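Local coordinates for alpha-actinin-like protein 1 (Schizosaccharomyces pombe, PDB 5BVR), which binds actin filaments through the tandem calponin-homology domains found here and takes part in organising the contractile ring during cytokinesis, at residues W109-I120 with R218-H229. Residues are numbered along the deposited sequence; the frame is centred on the assembly and turned at random.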
ATOM      1  N   TRP A 109      -6.997  -4.895  -1.876  1.00 15.93           N
ATOM      2  CA  TRP A 109      -6.840  -3.757  -2.778  1.00 15.53           C
ATOM      3  C   TRP A 109      -8.005  -2.768  -2.632  1.00 14.14           C
ATOM      4  O   TRP A 109      -7.803  -1.563  -2.572  1.00 16.69           O
ATOM      5  CB  TRP A 109      -6.699  -4.191  -4.236  1.00 15.66           C
ATOM      6  CG  TRP A 109      -6.683  -3.009  -5.164  1.00 15.95           C
ATOM      7  CD1 TRP A 109      -7.615  -2.709  -6.117  1.00 20.72           C
ATOM      8  CD2 TRP A 109      -5.733  -1.932  -5.174  1.00 15.42           C
ATOM      9  NE1 TRP A 109      -7.290  -1.530  -6.740  1.00 22.28           N
ATOM     10  CE2 TRP A 109      -6.138  -1.033  -6.182  1.00 18.24           C
ATOM     11  CE3 TRP A 109      -4.573  -1.654  -4.441  1.00 17.31           C
ATOM     12  CZ2 TRP A 109      -5.431   0.132  -6.470  1.00 19.54           C
ATOM     13  CZ3 TRP A 109      -3.866  -0.505  -4.730  1.00 16.33           C
ATOM     14  CH2 TRP A 109      -4.296   0.376  -5.739  1.00 18.13           C
ATOM     15  N   THR A 110      -9.223  -3.280  -2.508  1.00 16.46           N
ATOM     16  CA  THR A 110     -10.374  -2.419  -2.328  1.00 16.63           C
ATOM     17  C   THR A 110     -10.188  -1.520  -1.093  1.00 15.79           C
ATOM     18  O   THR A 110     -10.515  -0.331  -1.130  1.00 16.65           O
ATOM     19  CB  THR A 110     -11.651  -3.277  -2.220  1.00 18.42           C
ATOM     20  OG1 THR A 110     -11.888  -3.883  -3.496  1.00 23.72           O
ATOM     21  CG2 THR A 110     -12.865  -2.425  -1.887  1.00 20.04           C
ATOM     22  N   LEU A 111      -9.629  -2.097  -0.029  1.00 16.59           N
ATOM     23  CA  LEU A 111      -9.382  -1.366   1.213  1.00 15.71           C
ATOM     24  C   LEU A 111      -8.239  -0.360   1.054  1.00 14.78           C
ATOM     25  O   LEU A 111      -8.336   0.750   1.528  1.00 15.37           O
ATOM     26  CB  LEU A 111      -9.100  -2.329   2.367  1.00 16.08           C
ATOM     27  CG  LEU A 111     -10.214  -3.352   2.664  1.00 17.34           C
ATOM     28  CD1 LEU A 111      -9.804  -4.211   3.837  1.00 19.79           C
ATOM     29  CD2 LEU A 111     -11.522  -2.659   2.954  1.00 19.39           C
ATOM     30  N   ILE A 112      -7.176  -0.746   0.346  1.00 15.61           N
ATOM     31  CA  ILE A 112      -6.077   0.186   0.091  1.00 16.63           C
ATOM     32  C   ILE A 112      -6.617   1.349  -0.722  1.00 14.44           C
ATOM     33  O   ILE A 112      -6.347   2.524  -0.443  1.00 15.71           O
ATOM     34  CB  ILE A 112      -4.907  -0.544  -0.623  1.00 15.78           C
ATOM     35  CG1 ILE A 112      -4.242  -1.502   0.348  1.00 16.95           C
ATOM     36  CG2 ILE A 112      -3.859   0.473  -1.112  1.00 14.52           C
ATOM     37  CD1 ILE A 112      -3.278  -2.492  -0.321  1.00 18.32           C
ATOM     38  N   LEU A 113      -7.404   1.046  -1.732  1.00 17.61           N
ATOM     39  CA  LEU A 113      -7.899   2.101  -2.609  1.00 19.84           C
ATOM     40  C   LEU A 113      -8.767   3.072  -1.828  1.00 17.30           C
ATOM     41  O   LEU A 113      -8.623   4.286  -1.948  1.00 21.70           O
ATOM     42  CB  LEU A 113      -8.685   1.491  -3.768  1.00 19.62           C
ATOM     43  CG  LEU A 113      -9.217   2.504  -4.786  1.00 27.56           C
ATOM     44  CD1 LEU A 113      -8.089   3.366  -5.363  1.00 28.87           C
ATOM     45  CD2 LEU A 113      -9.953   1.758  -5.895  1.00 30.51           C
ATOM     46  N   ARG A 114      -9.619   2.545  -0.953  1.00 16.20           N
ATOM     47  CA  ARG A 114     -10.549   3.409  -0.266  1.00 17.01           C
ATOM     48  C   ARG A 114      -9.867   4.184   0.849  1.00 20.11           C
ATOM     49  O   ARG A 114     -10.101   5.385   1.020  1.00 21.73           O
ATOM     50  CB  ARG A 114     -11.698   2.596   0.318  1.00 19.71           C
ATOM     51  CG  ARG A 114     -12.625   3.371   1.227  1.00 21.75           C
ATOM     52  CD  ARG A 114     -13.332   4.535   0.568  1.00 26.76           C
ATOM     53  NE  ARG A 114     -14.343   5.051   1.482  1.00 45.09           N
ATOM     54  CZ  ARG A 114     -14.085   5.862   2.504  1.00 48.61           C
ATOM     55  NH1 ARG A 114     -12.846   6.286   2.737  1.00 48.88           N
ATOM     56  NH2 ARG A 114     -15.072   6.260   3.294  1.00 48.52           N
ATOM     57  N   PHE A 115      -9.020   3.508   1.614  1.00 17.65           N
ATOM     58  CA  PHE A 115      -8.529   4.095   2.856  1.00 19.82           C
ATOM     59  C   PHE A 115      -7.146   4.722   2.758  1.00 20.80           C
ATOM     60  O   PHE A 115      -6.713   5.445   3.653  1.00 23.01           O
ATOM     61  CB  PHE A 115      -8.601   3.069   3.990  1.00 19.35           C
ATOM     62  CG  PHE A 115     -10.001   2.709   4.363  1.00 17.52           C
ATOM     63  CD1 PHE A 115     -10.776   3.608   5.085  1.00 22.74           C
ATOM     64  CD2 PHE A 115     -10.556   1.515   3.955  1.00 18.62           C
ATOM     65  CE1 PHE A 115     -12.087   3.298   5.404  1.00 22.11           C
ATOM     66  CE2 PHE A 115     -11.860   1.195   4.275  1.00 23.31           C
ATOM     67  CZ  PHE A 115     -12.627   2.093   5.018  1.00 22.93           C
ATOM     68  N   THR A 116      -6.447   4.464   1.665  1.00 18.81           N
ATOM     69  CA  THR A 116      -5.126   5.037   1.452  1.00 19.09           C
ATOM     70  C   THR A 116      -5.064   5.952   0.240  1.00 19.62           C
ATOM     71  O   THR A 116      -4.283   6.875   0.218  1.00 21.10           O
ATOM     72  CB  THR A 116      -4.082   3.908   1.294  1.00 21.31           C
ATOM     73  OG1 THR A 116      -3.952   3.204   2.538  1.00 23.63           O
ATOM     74  CG2 THR A 116      -2.725   4.407   0.878  1.00 32.98           C
ATOM     75  N   ILE A 117      -5.841   5.671  -0.792  1.00 19.59           N
ATOM     76  CA  ILE A 117      -5.714   6.416  -2.027  1.00 20.06           C
ATOM     77  C   ILE A 117      -6.865   7.368  -2.307  1.00 18.07           C
ATOM     78  O   ILE A 117      -6.647   8.432  -2.821  1.00 18.66           O
ATOM     79  CB  ILE A 117      -5.467   5.448  -3.179  1.00 20.55           C
ATOM     80  CG1 ILE A 117      -4.054   4.862  -2.988  1.00 31.01           C
ATOM     81  CG2 ILE A 117      -5.585   6.133  -4.542  1.00 22.39           C
ATOM     82  CD1 ILE A 117      -3.696   3.801  -3.924  1.00 30.06           C
ATOM     83  N   ALA A 118      -8.086   6.999  -1.931  1.00 20.33           N
ATOM     84  CA  ALA A 118      -9.238   7.804  -2.331  1.00 21.16           C
ATOM     85  C   ALA A 118      -9.160   9.271  -1.885  1.00 22.92           C
ATOM     86  O   ALA A 118      -9.605  10.150  -2.617  1.00 27.26           O
ATOM     87  CB  ALA A 118     -10.516   7.175  -1.812  1.00 21.13           C
ATOM     88  N   ASP A 119      -8.602   9.528  -0.703  1.00 20.83           N
ATOM     89  CA  ASP A 119      -8.573  10.891  -0.154  1.00 25.58           C
ATOM     90  C   ASP A 119      -7.398  11.720  -0.675  1.00 25.80           C
ATOM     91  O   ASP A 119      -7.297  12.918  -0.389  1.00 30.36           O
ATOM     92  CB  ASP A 119      -8.516  10.861   1.374  1.00 33.53           C
ATOM     93  CG  ASP A 119      -7.118  10.632   1.888  1.00 54.54           C
ATOM     94  OD1 ASP A 119      -6.684   9.461   1.916  1.00 67.55           O
ATOM     95  OD2 ASP A 119      -6.442  11.622   2.249  1.00 66.92           O
ATOM     96  N   ILE A 120      -6.493  11.091  -1.419  1.00 20.91           N
ATOM     97  CA  ILE A 120      -5.385  11.831  -2.033  1.00 23.22           C
ATOM     98  C   ILE A 120      -5.973  12.860  -2.984  1.00 26.00           C
ATOM     99  O   ILE A 120      -6.858  12.557  -3.758  1.00 24.26           O
ATOM    100  CB  ILE A 120      -4.413  10.872  -2.743  1.00 19.96           C
ATOM    101  CG1 ILE A 120      -3.767   9.936  -1.724  1.00 20.81           C
ATOM    102  CG2 ILE A 120      -3.359  11.645  -3.537  1.00 20.65           C
ATOM    103  CD1 ILE A 120      -2.842   8.909  -2.278  1.00 22.66           C
ATOM    104  N   ARG A 218      -0.561  -2.213  -8.628  1.00 16.27           N
ATOM    105  CA  ARG A 218      -1.175  -1.964  -7.327  1.00 14.05           C
ATOM    106  C   ARG A 218      -0.137  -1.884  -6.218  1.00 15.60           C
ATOM    107  O   ARG A 218      -0.271  -1.073  -5.316  1.00 15.08           O
ATOM    108  CB  ARG A 218      -2.201  -3.047  -7.038  1.00 14.25           C
ATOM    109  CG  ARG A 218      -3.402  -2.950  -7.964  1.00 16.37           C
ATOM    110  CD  ARG A 218      -4.417  -4.091  -7.809  1.00 20.37           C
ATOM    111  NE  ARG A 218      -5.578  -3.819  -8.647  1.00 21.79           N
ATOM    112  CZ  ARG A 218      -6.715  -4.510  -8.625  1.00 25.31           C
ATOM    113  NH1 ARG A 218      -6.872  -5.544  -7.804  1.00 27.10           N
ATOM    114  NH2 ARG A 218      -7.709  -4.144  -9.425  1.00 29.83           N
ATOM    115  N   SER A 219       0.899  -2.717  -6.273  1.00 13.71           N
ATOM    116  CA  SER A 219       1.968  -2.651  -5.306  1.00 14.65           C
ATOM    117  C   SER A 219       2.687  -1.294  -5.341  1.00 14.42           C
ATOM    118  O   SER A 219       2.970  -0.674  -4.312  1.00 14.39           O
ATOM    119  CB  SER A 219       2.960  -3.783  -5.521  1.00 15.47           C
ATOM    120  OG  SER A 219       2.329  -5.029  -5.365  1.00 16.10           O
ATOM    121  N   ILE A 220       3.029  -0.847  -6.537  1.00 14.15           N
ATOM    122  CA  ILE A 220       3.702   0.425  -6.690  1.00 12.65           C
ATOM    123  C   ILE A 220       2.815   1.541  -6.159  1.00 13.68           C
ATOM    124  O   ILE A 220       3.279   2.405  -5.406  1.00 13.65           O
ATOM    125  CB  ILE A 220       4.186   0.670  -8.144  1.00 13.38           C
ATOM    126  CG1 ILE A 220       5.351  -0.272  -8.432  1.00 17.01           C
ATOM    127  CG2 ILE A 220       4.564   2.128  -8.362  1.00 16.24           C
ATOM    128  CD1 ILE A 220       5.732  -0.315  -9.899  1.00 16.25           C
ATOM    129  N   MET A 221       1.547   1.558  -6.556  1.00 13.94           N
ATOM    130  CA  MET A 221       0.628   2.574  -6.064  1.00 14.13           C
ATOM    131  C   MET A 221       0.559   2.592  -4.541  1.00 14.67           C
ATOM    132  O   MET A 221       0.535   3.656  -3.926  1.00 14.87           O
ATOM    133  CB  MET A 221      -0.760   2.337  -6.595  1.00 15.58           C
ATOM    134  CG  MET A 221      -0.926   2.628  -8.085  1.00 17.56           C
ATOM    135  SD  MET A 221      -2.591   2.293  -8.693  1.00 20.29           S
ATOM    136  CE  MET A 221      -3.441   3.482  -7.665  1.00 17.83           C
ATOM    137  N   THR A 222       0.489   1.421  -3.945  1.00 13.17           N
ATOM    138  CA  THR A 222       0.404   1.328  -2.490  1.00 13.89           C
ATOM    139  C   THR A 222       1.610   2.004  -1.839  1.00 14.50           C
ATOM    140  O   THR A 222       1.460   2.737  -0.841  1.00 16.30           O
ATOM    141  CB  THR A 222       0.309  -0.138  -2.028  1.00 14.48           C
ATOM    142  OG1 THR A 222      -0.846  -0.736  -2.623  1.00 15.83           O
ATOM    143  CG2 THR A 222       0.177  -0.255  -0.506  1.00 15.02           C
ATOM    144  N   TYR A 223       2.808   1.743  -2.364  1.00 13.63           N
ATOM    145  CA  TYR A 223       4.037   2.274  -1.816  1.00 14.90           C
ATOM    146  C   TYR A 223       4.160   3.798  -2.095  1.00 13.45           C
ATOM    147  O   TYR A 223       4.461   4.583  -1.182  1.00 14.39           O
ATOM    148  CB  TYR A 223       5.246   1.491  -2.357  1.00 14.16           C
ATOM    149  CG  TYR A 223       6.570   1.988  -1.831  1.00 14.44           C
ATOM    150  CD1 TYR A 223       6.860   2.007  -0.476  1.00 14.98           C
ATOM    151  CD2 TYR A 223       7.550   2.413  -2.694  1.00 14.49           C
ATOM    152  CE1 TYR A 223       8.088   2.486  -0.005  1.00 15.94           C
ATOM    153  CE2 TYR A 223       8.776   2.887  -2.232  1.00 16.03           C
ATOM    154  CZ  TYR A 223       9.044   2.915  -0.904  1.00 16.26           C
ATOM    155  OH  TYR A 223      10.245   3.400  -0.445  1.00 16.77           O
ATOM    156  N   VAL A 224       3.886   4.218  -3.323  1.00 13.41           N
ATOM    157  CA  VAL A 224       3.996   5.626  -3.679  1.00 13.77           C
ATOM    158  C   VAL A 224       3.004   6.451  -2.849  1.00 14.79           C
ATOM    159  O   VAL A 224       3.314   7.587  -2.454  1.00 14.04           O
ATOM    160  CB  VAL A 224       3.763   5.824  -5.175  1.00 13.31           C
ATOM    161  CG1 VAL A 224       3.600   7.311  -5.512  1.00 16.22           C
ATOM    162  CG2 VAL A 224       4.916   5.225  -5.960  1.00 16.20           C
ATOM    163  N   ALA A 225       1.824   5.909  -2.544  1.00 12.53           N
ATOM    164  CA  ALA A 225       0.865   6.624  -1.688  1.00 13.98           C
ATOM    165  C   ALA A 225       1.486   6.977  -0.331  1.00 15.56           C
ATOM    166  O   ALA A 225       1.119   8.008   0.287  1.00 15.76           O
ATOM    167  CB  ALA A 225      -0.405   5.794  -1.468  1.00 14.89           C
ATOM    168  N   GLU A 226       2.415   6.159   0.163  1.00 14.95           N
ATOM    169  CA  GLU A 226       3.092   6.464   1.438  1.00 16.27           C
ATOM    170  C   GLU A 226       3.899   7.752   1.319  1.00 17.02           C
ATOM    171  O   GLU A 226       3.986   8.521   2.282  1.00 17.28           O
ATOM    172  CB  GLU A 226       4.024   5.343   1.917  1.00 18.27           C
ATOM    173  CG  GLU A 226       3.325   4.013   2.216  1.00 17.48           C
ATOM    174  CD  GLU A 226       2.580   3.976   3.531  1.00 25.78           C
ATOM    175  OE1 GLU A 226       2.756   4.897   4.348  1.00 26.94           O
ATOM    176  OE2 GLU A 226       1.824   3.004   3.744  1.00 21.90           O
ATOM    177  N   TYR A 227       4.508   7.981   0.161  1.00 14.27           N
ATOM    178  CA  TYR A 227       5.232   9.218  -0.084  1.00 15.54           C
ATOM    179  C   TYR A 227       4.296  10.421  -0.039  1.00 15.61           C
ATOM    180  O   TYR A 227       4.584  11.424   0.611  1.00 15.70           O
ATOM    181  CB  TYR A 227       5.952   9.194  -1.437  1.00 15.84           C
ATOM    182  CG  TYR A 227       7.195   8.322  -1.476  1.00 15.99           C
ATOM    183  CD1 TYR A 227       7.111   6.948  -1.303  1.00 17.04           C
ATOM    184  CD2 TYR A 227       8.439   8.862  -1.733  1.00 17.02           C
ATOM    185  CE1 TYR A 227       8.253   6.156  -1.339  1.00 19.81           C
ATOM    186  CE2 TYR A 227       9.568   8.087  -1.766  1.00 18.72           C
ATOM    187  CZ  TYR A 227       9.472   6.735  -1.588  1.00 17.82           C
ATOM    188  OH  TYR A 227      10.623   5.995  -1.631  1.00 17.53           O
ATOM    189  N   PHE A 228       3.179  10.349  -0.731  1.00 15.09           N
ATOM    190  CA  PHE A 228       2.214  11.436  -0.714  1.00 16.09           C
ATOM    191  C   PHE A 228       1.800  11.782   0.717  1.00 15.85           C
ATOM    192  O   PHE A 228       1.802  12.957   1.131  1.00 17.04           O
ATOM    193  CB  PHE A 228       0.954  11.075  -1.495  1.00 16.21           C
ATOM    194  CG  PHE A 228      -0.106  12.129  -1.399  1.00 17.19           C
ATOM    195  CD1 PHE A 228      -0.080  13.225  -2.255  1.00 17.31           C
ATOM    196  CD2 PHE A 228      -1.073  12.091  -0.396  1.00 17.84           C
ATOM    197  CE1 PHE A 228      -1.027  14.238  -2.143  1.00 16.82           C
ATOM    198  CE2 PHE A 228      -2.024  13.100  -0.295  1.00 17.73           C
ATOM    199  CZ  PHE A 228      -1.988  14.177  -1.178  1.00 18.98           C
ATOM    200  N   HIS A 229       1.403  10.778   1.488  1.00 15.89           N
ATOM    201  CA  HIS A 229       0.893  11.080   2.827  1.00 15.70           C
ATOM    202  C   HIS A 229       2.007  11.568   3.748  1.00 17.26           C
ATOM    203  O   HIS A 229       1.819  12.542   4.514  1.00 18.18           O
ATOM    204  CB  HIS A 229       0.185   9.885   3.448  1.00 18.00           C
ATOM    205  CG  HIS A 229      -1.122   9.552   2.799  1.00 15.56           C
ATOM    206  ND1 HIS A 229      -2.228  10.375   2.886  1.00 17.19           N
ATOM    207  CD2 HIS A 229      -1.483   8.514   2.008  1.00 15.26           C
ATOM    208  CE1 HIS A 229      -3.227   9.832   2.208  1.00 20.29           C
ATOM    209  NE2 HIS A 229      -2.800   8.703   1.670  1.00 18.34           N
TER
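Trp-109 and Arg-218 stack across the interface between the two calponin-homology domains of the actin-binding domain, where segments 109-117 (helix 101-117 of the first) and 218-229 (helix 217-234 of the second) run nearly parallel, at 16°. Arg-218, which also lies beside a bound zinc ion with Asp-216, is extended from CG to NE and so covers the indole: CG lies over the middle of one face, CD over the five-membered ring, and the guanidinium almost flat over its CD1 side, CZ 3.2 Å from Trp-109 CD1, making an off-centre cation-pi contact. With CG anti to the backbone N (chi1 174°), Trp-109 reaches across to the other helix and turns an edge to the methyl of pliable Met-221, which also meets Ile-117 CD1. The small Ala-225 leaves room for Thr-116 and Ile-120, its CB 3.6 Å from Thr-116 CG2. Thr-222 OG1 donates to Arg-218 O, satisfying the buried hydroxyl although it faces Ile-112 CG2. In the type I turn 117-120, branched Ile-120 sets CG2 squarely over the Phe-228 ring. Thr-116 O accepts an in-plane, nearly straight (175°) hydrogen bond of 2.8 Å from His-229 NE2, while Asp-119 OD1 lies at the imidazole edge, 3.5 Å from His-229 CE1.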